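Pyruvate kinase (Cryptosporidium parvum, PDB 4DRS) probably catalyses the last step of glycolysis, the transfer of phosphate from phosphoenolpyruvate to ADP, giving pyruvate and ATP. Local coordinates at residues His421-Lys426 with Phe502-His507; Gly468-Val473 with Glu494-Ser499. All coordinates share one frame; numbering follows the deposited sequence.

Interaction 1 of 2, residues His421-Lys426 with Phe502-His507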
loop_
_atom_site.group_PDB
_atom_site.type_symbol
_atom_site.label_atom_id
_atom_site.label_comp_id
_atom_site.label_asym_id
_atom_site.label_seq_id
_atom_site.Cartn_x
_atom_site.Cartn_y
_atom_site.Cartn_z
ATOM N N HIS A 421 -3.812 12.942 -14.856
ATOM C CA HIS A 421 -3.647 13.080 -13.419
ATOM C C HIS A 421 -2.392 13.835 -13.075
ATOM O O HIS A 421 -2.419 14.748 -12.250
ATOM C CB HIS A 421 -3.655 11.708 -12.758
ATOM C CG HIS A 421 -3.382 11.748 -11.280
ATOM N ND1 HIS A 421 -4.303 12.151 -10.384
ATOM C CD2 HIS A 421 -2.237 11.423 -10.551
ATOM C CE1 HIS A 421 -3.778 12.085 -9.144
ATOM N NE2 HIS A 421 -2.513 11.638 -9.249
ATOM N N ASP A 422 -1.288 13.470 -13.721
ATOM C CA ASP A 422 0.020 14.051 -13.427
ATOM C C ASP A 422 0.140 15.542 -13.760
ATOM O O ASP A 422 0.868 16.262 -13.083
ATOM C CB ASP A 422 1.132 13.257 -14.121
ATOM C CG ASP A 422 1.407 11.919 -13.452
ATOM O OD1 ASP A 422 1.126 11.777 -12.238
ATOM O OD2 ASP A 422 1.908 11.002 -14.141
ATOM N N VAL A 423 -0.556 16.005 -14.797
ATOM C CA VAL A 423 -0.535 17.436 -15.138
ATOM C C VAL A 423 -1.787 18.175 -14.679
ATOM O O VAL A 423 -1.921 19.374 -14.914
ATOM C CB VAL A 423 -0.305 17.707 -16.646
ATOM C CG1 VAL A 423 1.029 17.136 -17.101
ATOM C CG2 VAL A 423 -1.464 17.190 -17.492
ATOM N N ASN A 424 -2.695 17.451 -14.027
ATOM C CA ASN A 424 -3.973 18.004 -13.578
ATOM C C ASN A 424 -4.813 18.549 -14.745
ATOM O O ASN A 424 -5.364 19.655 -14.680
ATOM C CB ASN A 424 -3.752 19.063 -12.486
ATOM C CG ASN A 424 -5.035 19.449 -11.775
ATOM O OD1 ASN A 424 -5.826 18.592 -11.378
ATOM N ND2 ASN A 424 -5.246 20.750 -11.609
ATOM N N ALA A 425 -4.896 17.752 -15.810
ATOM C CA ALA A 425 -5.663 18.099 -17.004
ATOM C C ALA A 425 -7.161 18.125 -16.719
ATOM O O ALA A 425 -7.631 17.515 -15.755
ATOM C CB ALA A 425 -5.355 17.124 -18.127
ATOM N N LYS A 426 -7.904 18.832 -17.564
ATOM C CA LYS A 426 -9.345 18.962 -17.394
ATOM C C LYS A 426 -10.118 18.049 -18.334
ATOM O O LYS A 426 -11.266 17.702 -18.054
ATOM C CB LYS A 426 -9.789 20.419 -17.579
ATOM C CG LYS A 426 -9.064 21.423 -16.688
ATOM C CD LYS A 426 -9.254 21.135 -15.202
ATOM C CE LYS A 426 -8.497 22.137 -14.344
ATOM N NZ LYS A 426 -8.584 21.798 -12.894
ATOM N N PHE A 502 -4.732 22.176 -19.301
ATOM C CA PHE A 502 -4.215 21.070 -20.095
ATOM C C PHE A 502 -5.314 20.101 -20.512
ATOM O O PHE A 502 -6.305 19.915 -19.798
ATOM C CB PHE A 502 -3.121 20.312 -19.338
ATOM C CG PHE A 502 -1.849 21.093 -19.156
ATOM C CD1 PHE A 502 -1.062 21.440 -20.253
ATOM C CD2 PHE A 502 -1.427 21.469 -17.884
ATOM C CE1 PHE A 502 0.112 22.159 -20.084
ATOM C CE2 PHE A 502 -0.252 22.185 -17.711
ATOM C CZ PHE A 502 0.519 22.530 -18.811
ATOM N N ALA A 503 -5.123 19.504 -21.683
ATOM C CA ALA A 503 -5.938 18.393 -22.147
ATOM C C ALA A 503 -5.021 17.327 -22.725
ATOM O O ALA A 503 -3.983 17.639 -23.314
ATOM C CB ALA A 503 -6.943 18.857 -23.191
ATOM N N ILE A 504 -5.400 16.068 -22.537
ATOM C CA ILE A 504 -4.698 14.961 -23.166
ATOM C C ILE A 504 -5.395 14.651 -24.483
ATOM O O ILE A 504 -6.604 14.429 -24.514
ATOM C CB ILE A 504 -4.680 13.695 -22.275
ATOM C CG1 ILE A 504 -4.217 14.018 -20.848
ATOM C CG2 ILE A 504 -3.845 12.589 -22.910
ATOM C CD1 ILE A 504 -2.815 14.577 -20.723
ATOM N N ALA A 505 -4.625 14.648 -25.565
ATOM C CA ALA A 505 -5.143 14.257 -26.869
ATOM C C ALA A 505 -4.653 12.863 -27.230
ATOM O O ALA A 505 -3.459 12.580 -27.162
ATOM C CB ALA A 505 -4.731 15.267 -27.930
ATOM N N VAL A 506 -5.588 11.995 -27.600
ATOM C CA VAL A 506 -5.279 10.628 -28.018
ATOM C C VAL A 506 -5.858 10.361 -29.403
ATOM O O VAL A 506 -7.010 10.703 -29.670
ATOM C CB VAL A 506 -5.841 9.597 -27.011
ATOM C CG1 VAL A 506 -5.775 8.179 -27.566
ATOM C CG2 VAL A 506 -5.095 9.685 -25.693
ATOM N N HIS A 507 -5.056 9.767 -30.286
ATOM C CA HIS A 507 -5.549 9.297 -31.585
ATOM C C HIS A 507 -4.725 8.182 -32.160
ATOM O O HIS A 507 -4.210 7.351 -31.409
ATOM C CB HIS A 507 -5.730 10.443 -32.588
ATOM C CG HIS A 507 -4.472 11.226 -32.884
ATOM N ND1 HIS A 507 -3.545 10.802 -33.763
ATOM C CD2 HIS A 507 -4.030 12.466 -32.413
ATOM C CE1 HIS A 507 -2.549 11.710 -33.840
ATOM N NE2 HIS A 507 -2.849 12.728 -33.013
HETATM O O HOH W 1 -4.877 21.842 -16.451
#
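F502 packs against V423 and A425, in the turn between helix 408-422 and strand 427-431. The F502 and V423 side chains cross at about a right angle. CG of F502 is anti to its own carbonyl carbon (chi1 -69°). The ring's CD2 lies 3.7 Å from V423 O, an oblique approach. Beside it, V423 CG2 sits 4.0 Å from F502 CB. The same methyl just reaches I504 CD1, at 4.4 Å. A425 fills the other part of the contact with a single methyl: its CB lies 3.4 Å from F502 O and 4.1 Å from F502 CB, with I504 CG1 a little farther off. Just past that methyl, the backbone N of K426 donates to F502 O over 3.0 Å, nearly straight (168° at the hydrogen). This is where the turn after helix 408-422 hands over to strand 427-431, which runs parallel to strand 502-506 in the sheet of the C-terminal alpha/beta domain; farther along, I504 makes backbone hydrogen bonds with L427 and I429. The helix ends in a Schellman motif, with N424 at positive phi. One water ties the turn to the strand start, donating to N424 O and accepting from F502 N at 2.9 Å. The apolar patch continues across a subunit boundary: V423 packs on A411 of the second subunit and F502 on V408 of that same chain. The I504 side chain also touches S419 and A420 of helix 408-422.

Interaction 2 of 2, residues Gly468-Val473 with Glu494-Ser499. With SO4 (sulfate ion), chain D.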
loop_
_atom_site.group_PDB
_atom_site.type_symbol
_atom_site.label_atom_id
_atom_site.label_comp_id
_atom_site.label_asym_id
_atom_site.label_seq_id
_atom_site.Cartn_x
_atom_site.Cartn_y
_atom_site.Cartn_z
ATOM N N GLY A 468 -18.727 8.625 -18.482
ATOM C CA GLY A 468 -17.880 9.800 -18.633
ATOM C C GLY A 468 -17.496 10.171 -20.052
ATOM O O GLY A 468 -16.567 10.950 -20.254
ATOM N N VAL A 469 -18.202 9.624 -21.037
ATOM C CA VAL A 469 -17.894 9.911 -22.433
ATOM C C VAL A 469 -18.900 10.890 -23.042
ATOM O O VAL A 469 -20.100 10.621 -23.105
ATOM C CB VAL A 469 -17.793 8.622 -23.288
ATOM C CG1 VAL A 469 -17.431 8.954 -24.728
ATOM C CG2 VAL A 469 -16.764 7.663 -22.703
ATOM N N LYS A 470 -18.394 12.038 -23.466
ATOM C CA LYS A 470 -19.167 12.986 -24.253
ATOM C C LYS A 470 -18.617 12.913 -25.674
ATOM O O LYS A 470 -17.423 12.671 -25.860
ATOM C CB LYS A 470 -19.037 14.398 -23.673
ATOM C CG LYS A 470 -19.772 15.473 -24.465
ATOM C CD LYS A 470 -19.695 16.839 -23.795
ATOM C CE LYS A 470 -20.494 17.884 -24.564
ATOM N NZ LYS A 470 -21.974 17.739 -24.432
ATOM N N THR A 471 -19.474 13.109 -26.672
ATOM C CA THR A 471 -19.055 12.950 -28.065
ATOM C C THR A 471 -19.218 14.210 -28.923
ATOM O O THR A 471 -20.210 14.932 -28.808
ATOM C CB THR A 471 -19.810 11.794 -28.745
ATOM O OG1 THR A 471 -21.218 12.040 -28.668
ATOM C CG2 THR A 471 -19.493 10.460 -28.076
ATOM N N TYR A 472 -18.228 14.467 -29.775
ATOM C CA TYR A 472 -18.340 15.490 -30.813
ATOM C C TYR A 472 -18.342 14.817 -32.176
ATOM O O TYR A 472 -17.368 14.155 -32.545
ATOM C CB TYR A 472 -17.191 16.506 -30.747
ATOM C CG TYR A 472 -17.149 17.400 -29.513
ATOM C CD1 TYR A 472 -15.990 18.113 -29.199
ATOM C CD2 TYR A 472 -18.254 17.536 -28.664
ATOM C CE1 TYR A 472 -15.931 18.935 -28.085
ATOM C CE2 TYR A 472 -18.200 18.355 -27.543
ATOM C CZ TYR A 472 -17.035 19.049 -27.261
ATOM O OH TYR A 472 -16.961 19.864 -26.158
ATOM N N VAL A 473 -19.441 14.975 -32.910
ATOM C CA VAL A 473 -19.555 14.433 -34.261
ATOM C C VAL A 473 -19.067 15.463 -35.278
ATOM O O VAL A 473 -19.517 16.611 -35.278
ATOM C CB VAL A 473 -21.002 14.008 -34.601
ATOM C CG1 VAL A 473 -21.073 13.424 -36.006
ATOM C CG2 VAL A 473 -21.520 13.003 -33.583
ATOM N N GLU A 494 -18.685 25.199 -24.067
ATOM C CA GLU A 494 -19.581 24.413 -23.211
ATOM C C GLU A 494 -19.168 24.423 -21.739
ATOM O O GLU A 494 -19.722 23.676 -20.929
ATOM C CB GLU A 494 -19.673 22.971 -23.715
ATOM C CG GLU A 494 -20.383 22.819 -25.051
ATOM C CD GLU A 494 -20.265 21.420 -25.620
ATOM O OE1 GLU A 494 -19.386 20.659 -25.161
ATOM O OE2 GLU A 494 -21.050 21.081 -26.530
ATOM N N SER A 495 -18.196 25.274 -21.407
ATOM C CA SER A 495 -17.700 25.451 -20.036
ATOM C C SER A 495 -17.094 24.170 -19.447
ATOM O O SER A 495 -17.247 23.885 -18.255
ATOM C CB SER A 495 -18.799 26.015 -19.119
ATOM O OG SER A 495 -19.292 27.258 -19.600
ATOM N N LEU A 496 -16.406 23.405 -20.292
ATOM C CA LEU A 496 -15.755 22.170 -19.861
ATOM C C LEU A 496 -14.261 22.375 -19.633
ATOM O O LEU A 496 -13.635 21.623 -18.888
ATOM C CB LEU A 496 -15.998 21.045 -20.875
ATOM C CG LEU A 496 -17.454 20.705 -21.221
ATOM C CD1 LEU A 496 -17.521 19.718 -22.379
ATOM C CD2 LEU A 496 -18.204 20.166 -20.010
ATOM N N ILE A 497 -13.703 23.402 -20.273
ATOM C CA ILE A 497 -12.279 23.739 -20.162
ATOM C C ILE A 497 -12.064 25.255 -20.303
ATOM O O ILE A 497 -12.896 25.955 -20.885
ATOM C CB ILE A 497 -11.421 22.953 -21.196
ATOM C CG1 ILE A 497 -9.923 23.077 -20.878
ATOM C CG2 ILE A 497 -11.749 23.381 -22.626
ATOM C CD1 ILE A 497 -9.036 22.051 -21.552
ATOM N N GLU A 498 -10.951 25.748 -19.763
ATOM C CA GLU A 498 -10.588 27.167 -19.847
ATOM C C GLU A 498 -9.205 27.345 -20.474
ATOM O O GLU A 498 -8.443 26.384 -20.589
ATOM C CB GLU A 498 -10.607 27.805 -18.458
ATOM C CG GLU A 498 -11.927 27.665 -17.714
ATOM C CD GLU A 498 -11.841 28.131 -16.274
ATOM O OE1 GLU A 498 -10.950 27.654 -15.536
ATOM O OE2 GLU A 498 -12.672 28.973 -15.874
ATOM N N SER A 499 -8.889 28.574 -20.879
ATOM C CA SER A 499 -7.570 28.902 -21.428
ATOM C C SER A 499 -6.473 28.613 -20.410
ATOM O O SER A 499 -6.638 28.877 -19.216
ATOM C CB SER A 499 -7.510 30.368 -21.860
ATOM O OG SER A 499 -8.306 30.589 -23.010
HETATM S S SO4 D . -23.190 14.297 -25.367
HETATM O O1 SO4 D . -22.737 15.548 -26.014
HETATM O O2 SO4 D . -22.852 14.323 -23.926
HETATM O O3 SO4 D . -24.663 14.201 -25.523
HETATM O O4 SO4 D . -22.517 13.148 -26.020
#
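Y472 and K470, two residues apart on strand 469-473, both reach for the carboxylate of E494, just past the end of helix 480-493. The tyrosine makes the firm contact: its OH donates to E494 OE1 over 2.7 Å. The two side chains meet tip to tip, ring and carboxylate planes turned 65° apart, and the hydroxyl comes in from above the carboxylate, 46° out of its plane. OE1 lies at the ring's edge, near its plane. E494 reaches this far because its chain is extended beyond CG. K470 runs out straight from the strand, CG anti to the backbone N, and bends only at the last torsion (chi4 73°). That bend turns NZ to the sulfate, where it donates to O1 at 2.8 Å. The extended chain up to CE brings K470 CE within 3.0 Å of E494 OE1. K470 NZ is 4.0 Å from E494 OE1, a long salt bridge, and the lysine charge is probably answered mainly by the sulfate, with a weaker pull from the carboxylate. L496 CD1 touches both strand side chains, 3.9 Å from K470 CD and 3.8 Å from Y472 OH. The sulfate, probably from the crystallisation liquor, is also held at O4 by T471 N and T471 OG1, and T103 N and K464 NZ add further bonds. Y472 also packs on A487, L490 and A491 of helix 480-493. S495, at positive phi, is the C-prime residue of the Schellman motif ending that helix, and the contact joins the residues that follow helix 480-493 to strand 469-473, outermost in the sheet within this chain, in the three-layer alpha/beta/alpha fold of the pyruvate kinase C-terminal domain.

Overall arrangement
Both interactions sit in the C-terminal alpha/beta domain and share its five-stranded mixed sheet, with centres about 13 Å apart. Along the chain, interaction 2 is nested inside the loop that interaction 1 closes: 421-426 comes first, then 468-473 and 494-499, and finally 502-507. Strand 469-473 is an outermost strand of the sheet within this chain, whereas 502-506 lies three positions along, with 449-454 and 427-431 between them. The loop from helix 480-493 to strand 502-506 bridges the two, since I497 packs on F502, A503 and K426. Interaction 1 also faces a second subunit, while no other chain of the assembly touches the segments of interaction 2.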